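Local coordinates for choline dehydrogenase and related flavoproteins (Aspergillus oryzae, PDB 3Q9T), which is a formate oxidase of the glucose-methanol-choline oxidoreductase family that carries 8-formyl-FAD at its catalytic site, at residues A[59-69]-A[80-89]; A[401-409]-A[503-511]. All coordinates share one frame; numbering follows the deposited sequence.

How the contacts relate
Both contacts border the 8-formyl-FAD, and contact 1 precedes contact 2 along the chain. Contact 1 (59-69 with 80-89) is a largely backbone-bonded pairing, partly buried, that runs from the base of a beta hairpin to the cofactor, from the adenosine ribose to the formyl end of the flavin; exposed Asn60 and Lys62 mark its solvent side. Contact 2 (401-409 with 503-511) is smaller and more deeply buried, held by aromatic rings and one glutamine amide, and it reaches the flavin ring. The two meet directly: Glu81 probably hydrogen-bonds His407, Arg86 makes a weak hydrogen bond to the carbonyl of Phe509, and Arg59 packs on Trp406. Both also touch the second subunit.

Contact 1. Residues A[59-69]-A[80-89]; sequences RNSKYDWAYKT and IEKPNTRGKT. With FAY ([(2R,3S,4R,5R)-5-(6-amino-9H-purin-9-yl)-3,4-dihydroxytetrahydrofuran-2-yl]methyl (2R,3S,4S)-5-(8-formyl-7-methyl-2,4-dioxo-3,4-dihydrobenzo[g]pteridin-10(2H)-yl)-2,3,4-trihydroxypentyl dihydrogen diphosphate), chain D.
Asp64 sets its carboxylate against the hydroxyl of Thr85 and the amide of Arg86, and four donors grip it. OD2 takes the hydroxyl of Thr85 (OG1 to Asp64 OD2 2.7 Å) on its syn side and the amide of Asn60 on its anti side. OD1 is met from opposite faces of the carboxylate plane by the amides of Ala66, closing an Asx turn, and Arg86. With CG anti to the backbone N (chi1 -177°), the short acid can tie its own loop to residues 85-86 from a buried position. Nearby, a water joins Arg59 NH1, Pro83 O and Thr85 OG1.

Lys88 runs its extended chain over one indole face of Trp65, and the hydroxyl of Tyr67 lies over the other. Lys88 CB stands 3.6 Å from the centroid of the five-membered ring in a CH-pi contact, and NZ continues as a cation-pi partner above the six-membered ring. Trp65 NE1 makes weak hydrogen bonds to Gly87 O and to the cofactor hydroxyl O2B, 3.2 Å away. Trp65 suits this place by offering Lys88 a flat face and the cofactor an N-H at its edge.

Toward the hairpin, Tyr67 O accepts from Asn84 N at 2.6 Å, and Thr69 and Glu81 exchange backbone bonds; the register slips by one residue between these pairs, a beta bulge. The cis peptide before Pro83 goes with the corner at Lys82. Packing is close here: Pro83 CB meets Ala66 CB at 3.6 Å, and Lys82 NZ bonds Ala66 O. The looser side carries exposed Asn60, against Pro83, and Lys62.

Tyr67 bonds Glu270 of helix 267-277, Asn84 and Arg86 pack on Phe269, Tyr63 touches helix 47-50, and strands 67-74 and 77-81 form the hairpin, from which Lys68 reaches Glu78 of the second subunit in a salt bridge.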
loop_
_atom_site.group_PDB
_atom_site.type_symbol
_atom_site.label_atom_id
_atom_site.label_comp_id
_atom_site.label_asym_id
_atom_site.label_seq_id
_atom_site.Cartn_x
_atom_site.Cartn_y
_atom_site.Cartn_z
ATOM N N ARG A 59 10.006 4.374 -16.404
ATOM C CA ARG A 59 9.627 3.905 -15.076
ATOM C C ARG A 59 10.027 2.439 -14.927
ATOM O O ARG A 59 9.826 1.637 -15.832
ATOM C CB ARG A 59 8.120 4.061 -14.833
ATOM C CG ARG A 59 7.630 5.503 -14.690
ATOM C CD ARG A 59 6.291 5.578 -13.904
ATOM N NE ARG A 59 5.436 4.472 -14.289
ATOM C CZ ARG A 59 4.755 3.697 -13.456
ATOM N NH1 ARG A 59 4.780 3.904 -12.144
ATOM N NH2 ARG A 59 4.034 2.705 -13.955
ATOM N N ASN A 60 10.601 2.100 -13.783
ATOM C CA ASN A 60 11.126 0.760 -13.538
ATOM C C ASN A 60 12.316 0.322 -14.379
ATOM O O ASN A 60 12.788 -0.809 -14.236
ATOM C CB ASN A 60 10.016 -0.284 -13.617
ATOM C CG ASN A 60 9.104 -0.223 -12.417
ATOM O OD1 ASN A 60 9.573 -0.273 -11.279
ATOM N ND2 ASN A 60 7.797 -0.074 -12.658
ATOM N N SER A 61 12.813 1.198 -15.242
ATOM C CA SER A 61 13.962 0.824 -16.074
ATOM C C SER A 61 15.238 0.956 -15.257
ATOM O O SER A 61 15.198 1.320 -14.080
ATOM C CB SER A 61 14.051 1.702 -17.327
ATOM O OG SER A 61 14.437 3.028 -16.993
ATOM N N LYS A 62 16.377 0.683 -15.879
ATOM C CA LYS A 62 17.639 0.810 -15.160
ATOM C C LYS A 62 17.937 2.268 -14.787
ATOM O O LYS A 62 18.775 2.521 -13.931
ATOM C CB LYS A 62 18.803 0.223 -15.965
ATOM C CG LYS A 62 19.205 1.037 -17.181
ATOM C CD LYS A 62 20.527 0.525 -17.764
ATOM C CE LYS A 62 21.705 0.827 -16.832
ATOM N NZ LYS A 62 23.025 0.828 -17.546
ATOM N N TYR A 63 17.244 3.214 -15.426
ATOM C CA TYR A 63 17.482 4.638 -15.173
ATOM C C TYR A 63 16.564 5.207 -14.085
ATOM O O TYR A 63 16.466 6.419 -13.912
ATOM C CB TYR A 63 17.396 5.432 -16.491
ATOM C CG TYR A 63 18.211 4.749 -17.568
ATOM C CD1 TYR A 63 19.594 4.694 -17.465
ATOM C CD2 TYR A 63 17.599 4.098 -18.640
ATOM C CE1 TYR A 63 20.347 4.043 -18.403
ATOM C CE2 TYR A 63 18.343 3.456 -19.594
ATOM C CZ TYR A 63 19.727 3.435 -19.466
ATOM O OH TYR A 63 20.505 2.800 -20.389
ATOM N N ASP A 64 15.919 4.316 -13.335
ATOM C CA ASP A 64 14.970 4.720 -12.306
ATOM C C ASP A 64 15.358 4.174 -10.927
ATOM O O ASP A 64 15.389 2.961 -10.729
ATOM C CB ASP A 64 13.565 4.228 -12.685
ATOM C CG ASP A 64 12.500 4.670 -11.707
ATOM O OD1 ASP A 64 12.849 5.309 -10.687
ATOM O OD2 ASP A 64 11.310 4.366 -11.958
ATOM N N TRP A 65 15.613 5.071 -9.976
ATOM C CA TRP A 65 15.822 4.690 -8.583
ATOM C C TRP A 65 14.702 3.772 -8.098
ATOM O O TRP A 65 14.937 2.864 -7.319
ATOM C CB TRP A 65 15.929 5.919 -7.673
ATOM C CG TRP A 65 17.202 6.705 -7.865
ATOM C CD1 TRP A 65 17.387 7.805 -8.672
ATOM C CD2 TRP A 65 18.468 6.447 -7.245
ATOM N NE1 TRP A 65 18.687 8.245 -8.582
ATOM C CE2 TRP A 65 19.375 7.426 -7.723
ATOM C CE3 TRP A 65 18.925 5.485 -6.332
ATOM C CZ2 TRP A 65 20.707 7.473 -7.312
ATOM C CZ3 TRP A 65 20.248 5.533 -5.922
ATOM C CH2 TRP A 65 21.124 6.521 -6.411
ATOM N N ALA A 66 13.488 4.037 -8.566
ATOM C CA ALA A 66 12.332 3.197 -8.289
ATOM C C ALA A 66 12.119 3.007 -6.790
ATOM O O ALA A 66 11.941 1.892 -6.312
ATOM C CB ALA A 66 12.446 1.840 -9.018
ATOM N N TYR A 67 12.136 4.111 -6.057
ATOM C CA TYR A 67 11.891 4.083 -4.621
ATOM C C TYR A 67 10.498 3.588 -4.227
ATOM O O TYR A 67 9.487 3.902 -4.878
ATOM C CB TYR A 67 12.053 5.485 -4.033
ATOM C CG TYR A 67 13.413 6.104 -4.224
ATOM C CD1 TYR A 67 14.543 5.530 -3.658
ATOM C CD2 TYR A 67 13.566 7.292 -4.941
ATOM C CE1 TYR A 67 15.798 6.107 -3.819
ATOM C CE2 TYR A 67 14.809 7.869 -5.108
ATOM C CZ TYR A 67 15.919 7.271 -4.543
ATOM O OH TYR A 67 17.149 7.837 -4.697
ATOM N N LYS A 68 10.452 2.850 -3.126
ATOM C CA LYS A 68 9.221 2.696 -2.369
ATOM C C LYS A 68 8.946 4.014 -1.657
ATOM O O LYS A 68 9.870 4.609 -1.090
ATOM C CB LYS A 68 9.387 1.611 -1.306
ATOM C CG LYS A 68 9.600 0.199 -1.857
ATOM C CD LYS A 68 9.820 -0.772 -0.715
ATOM C CE LYS A 68 9.665 -2.221 -1.170
ATOM N NZ LYS A 68 9.992 -3.143 -0.040
ATOM N N THR A 69 7.698 4.483 -1.698
ATOM C CA THR A 69 7.291 5.588 -0.841
ATOM C C THR A 69 5.825 5.555 -0.431
ATOM O O THR A 69 4.958 5.145 -1.197
ATOM C CB THR A 69 7.671 7.019 -1.405
ATOM O OG1 THR A 69 6.520 7.675 -1.933
ATOM C CG2 THR A 69 8.745 6.957 -2.425
ATOM N N ILE A 80 1.440 2.463 0.293
ATOM C CA ILE A 80 2.838 2.632 -0.025
ATOM C C ILE A 80 2.970 2.142 -1.456
ATOM O O ILE A 80 2.253 1.238 -1.871
ATOM C CB ILE A 80 3.740 1.871 0.958
ATOM C CG1 ILE A 80 5.222 2.081 0.613
ATOM C CG2 ILE A 80 3.369 0.379 0.984
ATOM C CD1 ILE A 80 6.182 1.356 1.590
ATOM N N GLU A 81 3.819 2.793 -2.240
ATOM C CA GLU A 81 3.949 2.430 -3.649
ATOM C C GLU A 81 5.391 2.264 -4.097
ATOM O O GLU A 81 6.330 2.809 -3.485
ATOM C CB GLU A 81 3.262 3.464 -4.546
ATOM C CG GLU A 81 1.749 3.590 -4.348
ATOM C CD GLU A 81 0.957 2.488 -5.050
ATOM O OE1 GLU A 81 1.560 1.693 -5.794
ATOM O OE2 GLU A 81 -0.280 2.426 -4.863
ATOM N N LYS A 82 5.549 1.509 -5.180
ATOM C CA LYS A 82 6.809 1.418 -5.885
ATOM C C LYS A 82 6.469 1.128 -7.330
ATOM O O LYS A 82 5.668 0.253 -7.601
ATOM C CB LYS A 82 7.685 0.313 -5.292
ATOM C CG LYS A 82 8.898 -0.057 -6.122
ATOM C CD LYS A 82 9.545 -1.291 -5.539
ATOM C CE LYS A 82 10.742 -1.730 -6.326
ATOM N NZ LYS A 82 11.788 -0.716 -6.248
ATOM N N PRO A 83 7.091 1.852 -8.268
ATOM C CA PRO A 83 8.187 2.794 -8.043
ATOM C C PRO A 83 7.740 4.239 -7.891
ATOM O O PRO A 83 6.866 4.689 -8.602
ATOM C CB PRO A 83 8.978 2.683 -9.353
ATOM C CG PRO A 83 7.891 2.503 -10.391
ATOM C CD PRO A 83 6.880 1.590 -9.707
ATOM N N ASN A 84 8.356 4.963 -6.969
ATOM C CA ASN A 84 8.256 6.404 -6.981
ATOM C C ASN A 84 9.446 6.888 -7.793
ATOM O O ASN A 84 10.537 7.038 -7.264
ATOM C CB ASN A 84 8.317 6.966 -5.572
ATOM C CG ASN A 84 8.071 8.453 -5.536
ATOM O OD1 ASN A 84 8.299 9.117 -4.512
ATOM N ND2 ASN A 84 7.570 8.987 -6.639
ATOM N N THR A 85 9.220 7.100 -9.081
ATOM C CA THR A 85 10.275 7.275 -10.071
ATOM C C THR A 85 11.136 8.531 -9.861
ATOM O O THR A 85 10.619 9.614 -9.590
ATOM C CB THR A 85 9.637 7.279 -11.484
ATOM O OG1 THR A 85 9.138 5.962 -11.792
ATOM C CG2 THR A 85 10.611 7.752 -12.553
ATOM N N ARG A 86 12.450 8.355 -9.984
ATOM C CA ARG A 86 13.446 9.432 -9.931
ATOM C C ARG A 86 14.551 9.034 -10.885
ATOM O O ARG A 86 14.841 7.848 -11.015
ATOM C CB ARG A 86 14.063 9.536 -8.533
ATOM C CG ARG A 86 13.185 10.191 -7.468
ATOM C CD ARG A 86 13.020 11.664 -7.740
ATOM N NE ARG A 86 11.663 11.972 -8.179
ATOM C CZ ARG A 86 11.228 13.191 -8.471
ATOM N NH1 ARG A 86 12.051 14.227 -8.392
ATOM N NH2 ARG A 86 9.963 13.378 -8.842
ATOM N N GLY A 87 15.184 10.012 -11.532
ATOM C CA GLY A 87 16.222 9.725 -12.506
ATOM C C GLY A 87 17.540 9.253 -11.886
ATOM O O GLY A 87 18.069 9.871 -10.965
ATOM N N LYS A 88 18.059 8.147 -12.399
ATOM C CA LYS A 88 19.351 7.611 -11.997
ATOM C C LYS A 88 20.201 7.521 -13.260
ATOM O O LYS A 88 20.137 6.530 -14.009
ATOM C CB LYS A 88 19.184 6.233 -11.342
ATOM C CG LYS A 88 20.389 5.760 -10.586
ATOM C CD LYS A 88 20.141 4.411 -9.937
ATOM C CE LYS A 88 21.459 3.771 -9.537
ATOM N NZ LYS A 88 21.254 2.482 -8.842
ATOM N N THR A 89 20.969 8.588 -13.492
ATOM C CA THR A 89 21.640 8.844 -14.758
ATOM C C THR A 89 22.073 10.296 -14.785
ATOM O O THR A 89 21.447 11.142 -14.146
ATOM C CB THR A 89 20.721 8.621 -15.981
ATOM O OG1 THR A 89 21.400 9.042 -17.178
ATOM C CG2 THR A 89 19.423 9.418 -15.847
HETATM P P FAY D . 16.790 17.730 -8.938
HETATM N N1 FAY D . 8.793 18.575 -13.684
HETATM C C2 FAY D . 8.379 19.379 -14.743
HETATM O O2 FAY D . 8.631 20.578 -14.741
HETATM N N3 FAY D . 8.128 18.806 -15.972
HETATM C C4 FAY D . 7.724 17.495 -16.017
HETATM O O4 FAY D . 6.842 17.194 -16.843
HETATM N N5 FAY D . 7.750 15.348 -14.974
HETATM C C6 FAY D . 8.203 13.147 -14.289
HETATM C C7 FAY D . 8.886 12.235 -13.503
HETATM C C8 FAY D . 9.763 12.697 -12.517
HETATM O O8 FAY D . 11.529 12.075 -11.108
HETATM C C9 FAY D . 10.033 14.069 -12.421
HETATM P PA FAY D . 17.501 15.098 -9.695
HETATM C "C1'" FAY D . 10.424 16.943 -11.942
HETATM C C10 FAY D . 8.648 17.210 -13.756
HETATM N N10 FAY D . 9.393 16.374 -12.920
HETATM N N1A FAY D . 25.124 8.801 -5.022
HETATM O O1A FAY D . 16.847 13.788 -9.407
HETATM C C1B FAY D . 21.975 11.541 -8.208
HETATM O O1P FAY D . 18.061 18.356 -9.459
HETATM C "C2'" FAY D . 11.780 17.222 -12.632
HETATM O "O2'" FAY D . 12.077 16.129 -13.424
HETATM C C2A FAY D . 25.437 9.345 -6.254
HETATM O O2A FAY D . 17.245 15.616 -11.077
HETATM C C2B FAY D . 20.786 11.020 -8.995
HETATM O O2B FAY D . 21.093 9.888 -9.788
HETATM O O2P FAY D . 16.357 18.377 -7.635
HETATM C "C3'" FAY D . 13.060 17.631 -11.830
HETATM O "O3'" FAY D . 14.280 17.049 -12.282
HETATM N N3A FAY D . 24.483 10.043 -6.976
HETATM C C3B FAY D . 20.452 12.218 -9.857
HETATM O O3B FAY D . 21.299 12.213 -10.980
HETATM O O3P FAY D . 17.044 16.172 -8.611
HETATM C "C4'" FAY D . 12.991 17.419 -10.339
HETATM O "O4'" FAY D . 11.764 18.011 -9.921
HETATM C C4A FAY D . 23.235 10.199 -6.465
HETATM C C4B FAY D . 20.858 13.396 -9.006
HETATM O O4B FAY D . 21.667 12.890 -7.959
HETATM C C4X FAY D . 7.986 16.696 -14.888
HETATM C "C5'" FAY D . 14.216 18.051 -9.634
HETATM O "O5'" FAY D . 15.560 17.728 -10.021
HETATM C C5A FAY D . 22.905 9.667 -5.222
HETATM C C5B FAY D . 19.647 14.127 -8.460
HETATM O O5B FAY D . 19.104 14.901 -9.502
HETATM C C5X FAY D . 8.313 14.511 -14.036
HETATM C C6A FAY D . 23.855 8.955 -4.492
HETATM N N6A FAY D . 23.510 8.358 -3.343
HETATM N N7A FAY D . 21.617 9.976 -4.966
HETATM C C7M FAY D . 8.510 10.777 -13.617
HETATM C C8A FAY D . 21.122 10.694 -5.997
HETATM C C8M FAY D . 10.752 11.739 -11.973
HETATM C C9A FAY D . 9.280 14.996 -13.139
HETATM N N9A FAY D . 22.108 10.832 -6.930
HETATM O O HOH W 1 6.602 6.085 -10.909
#

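Contact 2. Residues A[401-409]-A[503-511]; sequences GTAFQWHFP and DRCQTAFHP. With FAY ([(2R,3S,4R,5R)-5-(6-amino-9H-purin-9-yl)-3,4-dihydroxytetrahydrofuran-2-yl]methyl (2R,3S,4S)-5-(8-formyl-7-methyl-2,4-dioxo-3,4-dihydrobenzo[g]pteridin-10(2H)-yl)-2,3,4-trihydroxypentyl dihydrogen diphosphate), chain D.
Beside the flavin, the loop between strands 392-397 and 415-423 packs on the short strand 506-507 that follows helix 494-504, and Gln506 and Trp406 contribute the two largest shares. The glutamine lies across one indole face: its CB sits 3.7 Å from the centroid of the six-membered ring, only 9° off the normal, while OE1 stands over the same face toward the rim. With CG between the backbone N and the carbonyl carbon (chi1 59°), the extended chain carries the amide to the turn at Ala403. There NE2 donates to Ala403 O at 3.2 Å, in both the carbonyl and the amide planes, and also to Thr507 O. Ala403 O accepts from Trp406 NE1 as well (2.8 Å), from above the carbonyl plane.

Thr507 CG2 touches the indole edge at CH2, 3.6 Å away. Phe509 brings its ring edge to Ala403 O and to Phe404 CE1 (3.9 Å from Phe509 CE2), and one face to the cofactor methyl C7M, 3.5 Å from CD1. At the far end, Arg504 CD meets the edge of Phe408.

A glutamine suits this buried spot because it can donate and accept at once: two carbonyls use NE2, and a water bound to Trp406 N donates to OE1. Both functions satisfied, the amide is probably fixed in rotation, and Phe509, backed by Phe404 and Trp406, gives the flavin 7-methyl group a nonpolar face.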
loop_
_atom_site.group_PDB
_atom_site.type_symbol
_atom_site.label_atom_id
_atom_site.label_comp_id
_atom_site.label_asym_id
_atom_site.label_seq_id
_atom_site.Cartn_x
_atom_site.Cartn_y
_atom_site.Cartn_z
ATOM N N GLY A 401 -1.851 6.651 -20.496
ATOM C CA GLY A 401 -0.534 6.833 -19.908
ATOM C C GLY A 401 -0.261 5.935 -18.708
ATOM O O GLY A 401 -0.810 6.156 -17.620
ATOM N N THR A 402 0.609 4.941 -18.901
ATOM C CA THR A 402 0.937 3.983 -17.849
ATOM C C THR A 402 1.488 4.696 -16.638
ATOM O O THR A 402 1.273 4.240 -15.529
ATOM C CB THR A 402 1.989 2.954 -18.295
ATOM O OG1 THR A 402 3.065 3.641 -18.944
ATOM C CG2 THR A 402 1.371 1.943 -19.265
ATOM N N ALA A 403 2.206 5.803 -16.855
ATOM C CA ALA A 403 2.802 6.555 -15.746
ATOM C C ALA A 403 1.758 7.122 -14.789
ATOM O O ALA A 403 2.090 7.529 -13.674
ATOM C CB ALA A 403 3.699 7.679 -16.266
ATOM N N PHE A 404 0.502 7.163 -15.227
ATOM C CA PHE A 404 -0.559 7.774 -14.430
ATOM C C PHE A 404 -1.694 6.812 -14.100
ATOM O O PHE A 404 -2.790 7.244 -13.775
ATOM C CB PHE A 404 -1.126 8.985 -15.159
ATOM C CG PHE A 404 -0.125 10.074 -15.388
ATOM C CD1 PHE A 404 0.242 10.919 -14.353
ATOM C CD2 PHE A 404 0.453 10.255 -16.642
ATOM C CE1 PHE A 404 1.157 11.929 -14.555
ATOM C CE2 PHE A 404 1.377 11.290 -16.855
ATOM C CZ PHE A 404 1.721 12.120 -15.800
ATOM N N GLN A 405 -1.421 5.514 -14.196
ATOM C CA GLN A 405 -2.424 4.472 -13.984
ATOM C C GLN A 405 -1.699 3.283 -13.384
ATOM O O GLN A 405 -1.454 2.272 -14.049
ATOM C CB GLN A 405 -3.073 4.048 -15.304
ATOM C CG GLN A 405 -3.977 5.079 -15.938
ATOM C CD GLN A 405 -5.286 5.265 -15.198
ATOM O OE1 GLN A 405 -6.294 4.685 -15.577
ATOM N NE2 GLN A 405 -5.282 6.086 -14.152
ATOM N N TRP A 406 -1.337 3.418 -12.122
ATOM C CA TRP A 406 -0.383 2.500 -11.516
ATOM C C TRP A 406 -0.994 1.131 -11.227
ATOM O O TRP A 406 -0.271 0.158 -11.070
ATOM C CB TRP A 406 0.180 3.107 -10.232
ATOM C CG TRP A 406 1.087 4.263 -10.449
ATOM C CD1 TRP A 406 1.474 4.802 -11.646
ATOM C CD2 TRP A 406 1.743 5.022 -9.437
ATOM N NE1 TRP A 406 2.327 5.851 -11.435
ATOM C CE2 TRP A 406 2.510 6.008 -10.088
ATOM C CE3 TRP A 406 1.760 4.962 -8.039
ATOM C CZ2 TRP A 406 3.282 6.927 -9.395
ATOM C CZ3 TRP A 406 2.526 5.878 -7.351
ATOM C CH2 TRP A 406 3.282 6.844 -8.032
ATOM N N HIS A 407 -2.320 1.041 -11.148
ATOM C CA HIS A 407 -2.915 -0.252 -10.792
ATOM C C HIS A 407 -3.841 -0.851 -11.824
ATOM O O HIS A 407 -4.387 -1.917 -11.587
ATOM C CB HIS A 407 -3.599 -0.195 -9.418
ATOM C CG HIS A 407 -2.638 0.007 -8.291
ATOM N ND1 HIS A 407 -1.929 -1.028 -7.721
ATOM C CD2 HIS A 407 -2.229 1.135 -7.659
ATOM C CE1 HIS A 407 -1.147 -0.552 -6.766
ATOM N NE2 HIS A 407 -1.305 0.759 -6.714
ATOM N N PHE A 408 -4.009 -0.172 -12.965
ATOM C CA PHE A 408 -4.905 -0.639 -14.026
ATOM C C PHE A 408 -4.126 -1.129 -15.228
ATOM O O PHE A 408 -3.142 -0.520 -15.624
ATOM C CB PHE A 408 -5.852 0.465 -14.472
ATOM C CG PHE A 408 -6.553 1.160 -13.333
ATOM C CD1 PHE A 408 -6.903 0.461 -12.187
ATOM C CD2 PHE A 408 -6.849 2.522 -13.407
ATOM C CE1 PHE A 408 -7.564 1.109 -11.135
ATOM C CE2 PHE A 408 -7.493 3.176 -12.364
ATOM C CZ PHE A 408 -7.855 2.464 -11.226
ATOM N N PRO A 409 -4.566 -2.243 -15.816
ATOM C CA PRO A 409 -3.839 -2.698 -17.001
ATOM C C PRO A 409 -3.999 -1.716 -18.158
ATOM O O PRO A 409 -4.883 -0.846 -18.160
ATOM C CB PRO A 409 -4.482 -4.055 -17.326
ATOM C CG PRO A 409 -5.791 -4.058 -16.620
ATOM C CD PRO A 409 -5.678 -3.132 -15.442
ATOM N N ASP A 503 -7.526 6.246 -2.893
ATOM C CA ASP A 503 -7.078 4.964 -3.415
ATOM C C ASP A 503 -6.505 5.062 -4.820
ATOM O O ASP A 503 -5.818 4.151 -5.287
ATOM C CB ASP A 503 -8.208 3.929 -3.375
ATOM C CG ASP A 503 -7.684 2.518 -3.395
ATOM O OD1 ASP A 503 -6.712 2.240 -2.655
ATOM O OD2 ASP A 503 -8.219 1.693 -4.159
ATOM N N ARG A 504 -6.782 6.167 -5.496
ATOM C CA ARG A 504 -6.386 6.299 -6.885
ATOM C C ARG A 504 -5.347 7.382 -7.114
ATOM O O ARG A 504 -4.852 7.557 -8.240
ATOM C CB ARG A 504 -7.604 6.638 -7.722
ATOM C CG ARG A 504 -8.477 5.475 -8.032
ATOM C CD ARG A 504 -8.806 5.544 -9.493
ATOM N NE ARG A 504 -10.213 5.775 -9.655
ATOM C CZ ARG A 504 -10.811 5.979 -10.818
ATOM N NH1 ARG A 504 -10.105 6.034 -11.941
ATOM N NH2 ARG A 504 -12.125 6.156 -10.835
ATOM N N CYS A 505 -5.043 8.137 -6.066
ATOM C CA CYS A 505 -4.126 9.253 -6.210
ATOM C C CYS A 505 -2.694 8.733 -6.315
ATOM O O CYS A 505 -2.413 7.593 -5.947
ATOM C CB CYS A 505 -4.245 10.196 -5.015
ATOM S SG CYS A 505 -3.487 9.543 -3.511
ATOM N N GLN A 506 -1.800 9.578 -6.821
ATOM C CA GLN A 506 -0.375 9.259 -6.882
ATOM C C GLN A 506 0.379 10.561 -6.783
ATOM O O GLN A 506 -0.223 11.635 -6.838
ATOM C CB GLN A 506 -0.008 8.580 -8.217
ATOM C CG GLN A 506 -0.336 9.431 -9.426
ATOM C CD GLN A 506 0.191 8.843 -10.712
ATOM O OE1 GLN A 506 -0.391 7.899 -11.272
ATOM N NE2 GLN A 506 1.315 9.380 -11.183
ATOM N N THR A 507 1.698 10.469 -6.658
ATOM C CA THR A 507 2.557 11.640 -6.792
ATOM C C THR A 507 2.405 12.231 -8.186
ATOM O O THR A 507 2.311 11.494 -9.168
ATOM C CB THR A 507 4.046 11.275 -6.579
ATOM O OG1 THR A 507 4.853 12.445 -6.756
ATOM C CG2 THR A 507 4.495 10.204 -7.583
ATOM N N ALA A 508 2.378 13.556 -8.287
ATOM C CA ALA A 508 2.444 14.182 -9.606
ATOM C C ALA A 508 3.911 14.375 -10.018
ATOM O O ALA A 508 4.200 15.050 -10.995
ATOM C CB ALA A 508 1.686 15.504 -9.614
ATOM N N PHE A 509 4.821 13.774 -9.249
ATOM C CA PHE A 509 6.271 13.773 -9.526
ATOM C C PHE A 509 6.998 15.091 -9.209
ATOM O O PHE A 509 8.037 15.373 -9.800
ATOM C CB PHE A 509 6.568 13.332 -10.970
ATOM C CG PHE A 509 5.947 11.998 -11.343
ATOM C CD1 PHE A 509 6.427 10.814 -10.800
ATOM C CD2 PHE A 509 4.895 11.933 -12.242
ATOM C CE1 PHE A 509 5.869 9.585 -11.137
ATOM C CE2 PHE A 509 4.333 10.705 -12.586
ATOM C CZ PHE A 509 4.827 9.533 -12.039
ATOM N N HIS A 510 6.480 15.869 -8.253
ATOM C CA HIS A 510 7.093 17.156 -7.892
ATOM C C HIS A 510 7.524 17.300 -6.428
ATOM O O HIS A 510 7.272 18.339 -5.822
ATOM C CB HIS A 510 6.136 18.319 -8.226
ATOM C CG HIS A 510 5.485 18.195 -9.568
ATOM N ND1 HIS A 510 4.206 18.645 -9.821
ATOM C CD2 HIS A 510 5.932 17.657 -10.728
ATOM C CE1 HIS A 510 3.890 18.378 -11.075
ATOM N NE2 HIS A 510 4.920 17.784 -11.650
ATOM N N PRO A 511 8.196 16.289 -5.851
ATOM C CA PRO A 511 8.615 16.466 -4.447
ATOM C C PRO A 511 9.642 17.610 -4.229
ATOM O O PRO A 511 10.488 17.858 -5.092
ATOM C CB PRO A 511 9.249 15.114 -4.106
ATOM C CG PRO A 511 9.721 14.597 -5.434
ATOM C CD PRO A 511 8.667 15.016 -6.411
HETATM P P FAY D . 16.790 17.730 -8.938
HETATM N N1 FAY D . 8.793 18.575 -13.684
HETATM C C2 FAY D . 8.379 19.379 -14.743
HETATM O O2 FAY D . 8.631 20.578 -14.741
HETATM N N3 FAY D . 8.128 18.806 -15.972
HETATM C C4 FAY D . 7.724 17.495 -16.017
HETATM O O4 FAY D . 6.842 17.194 -16.843
HETATM N N5 FAY D . 7.750 15.348 -14.974
HETATM C C6 FAY D . 8.203 13.147 -14.289
HETATM C C7 FAY D . 8.886 12.235 -13.503
HETATM C C8 FAY D . 9.763 12.697 -12.517
HETATM O O8 FAY D . 11.529 12.075 -11.108
HETATM C C9 FAY D . 10.033 14.069 -12.421
HETATM P PA FAY D . 17.501 15.098 -9.695
HETATM C "C1'" FAY D . 10.424 16.943 -11.942
HETATM C C10 FAY D . 8.648 17.210 -13.756
HETATM N N10 FAY D . 9.393 16.374 -12.920
HETATM N N1A FAY D . 25.124 8.801 -5.022
HETATM O O1A FAY D . 16.847 13.788 -9.407
HETATM C C1B FAY D . 21.975 11.541 -8.208
HETATM O O1P FAY D . 18.061 18.356 -9.459
HETATM C "C2'" FAY D . 11.780 17.222 -12.632
HETATM O "O2'" FAY D . 12.077 16.129 -13.424
HETATM C C2A FAY D . 25.437 9.345 -6.254
HETATM O O2A FAY D . 17.245 15.616 -11.077
HETATM C C2B FAY D . 20.786 11.020 -8.995
HETATM O O2B FAY D . 21.093 9.888 -9.788
HETATM O O2P FAY D . 16.357 18.377 -7.635
HETATM C "C3'" FAY D . 13.060 17.631 -11.830
HETATM O "O3'" FAY D . 14.280 17.049 -12.282
HETATM N N3A FAY D . 24.483 10.043 -6.976
HETATM C C3B FAY D . 20.452 12.218 -9.857
HETATM O O3B FAY D . 21.299 12.213 -10.980
HETATM O O3P FAY D . 17.044 16.172 -8.611
HETATM C "C4'" FAY D . 12.991 17.419 -10.339
HETATM O "O4'" FAY D . 11.764 18.011 -9.921
HETATM C C4A FAY D . 23.235 10.199 -6.465
HETATM C C4B FAY D . 20.858 13.396 -9.006
HETATM O O4B FAY D . 21.667 12.890 -7.959
HETATM C C4X FAY D . 7.986 16.696 -14.888
HETATM C "C5'" FAY D . 14.216 18.051 -9.634
HETATM O "O5'" FAY D . 15.560 17.728 -10.021
HETATM C C5A FAY D . 22.905 9.667 -5.222
HETATM C C5B FAY D . 19.647 14.127 -8.460
HETATM O O5B FAY D . 19.104 14.901 -9.502
HETATM C C5X FAY D . 8.313 14.511 -14.036
HETATM C C6A FAY D . 23.855 8.955 -4.492
HETATM N N6A FAY D . 23.510 8.358 -3.343
HETATM N N7A FAY D . 21.617 9.976 -4.966
HETATM C C7M FAY D . 8.510 10.777 -13.617
HETATM C C8A FAY D . 21.122 10.694 -5.997
HETATM C C8M FAY D . 10.752 11.739 -11.973
HETATM C C9A FAY D . 9.280 14.996 -13.139
HETATM N N9A FAY D . 22.108 10.832 -6.930
HETATM O O HOH W 2 -6.953 6.617 -11.652
HETATM O O HOH W 3 -2.003 5.766 -10.518
#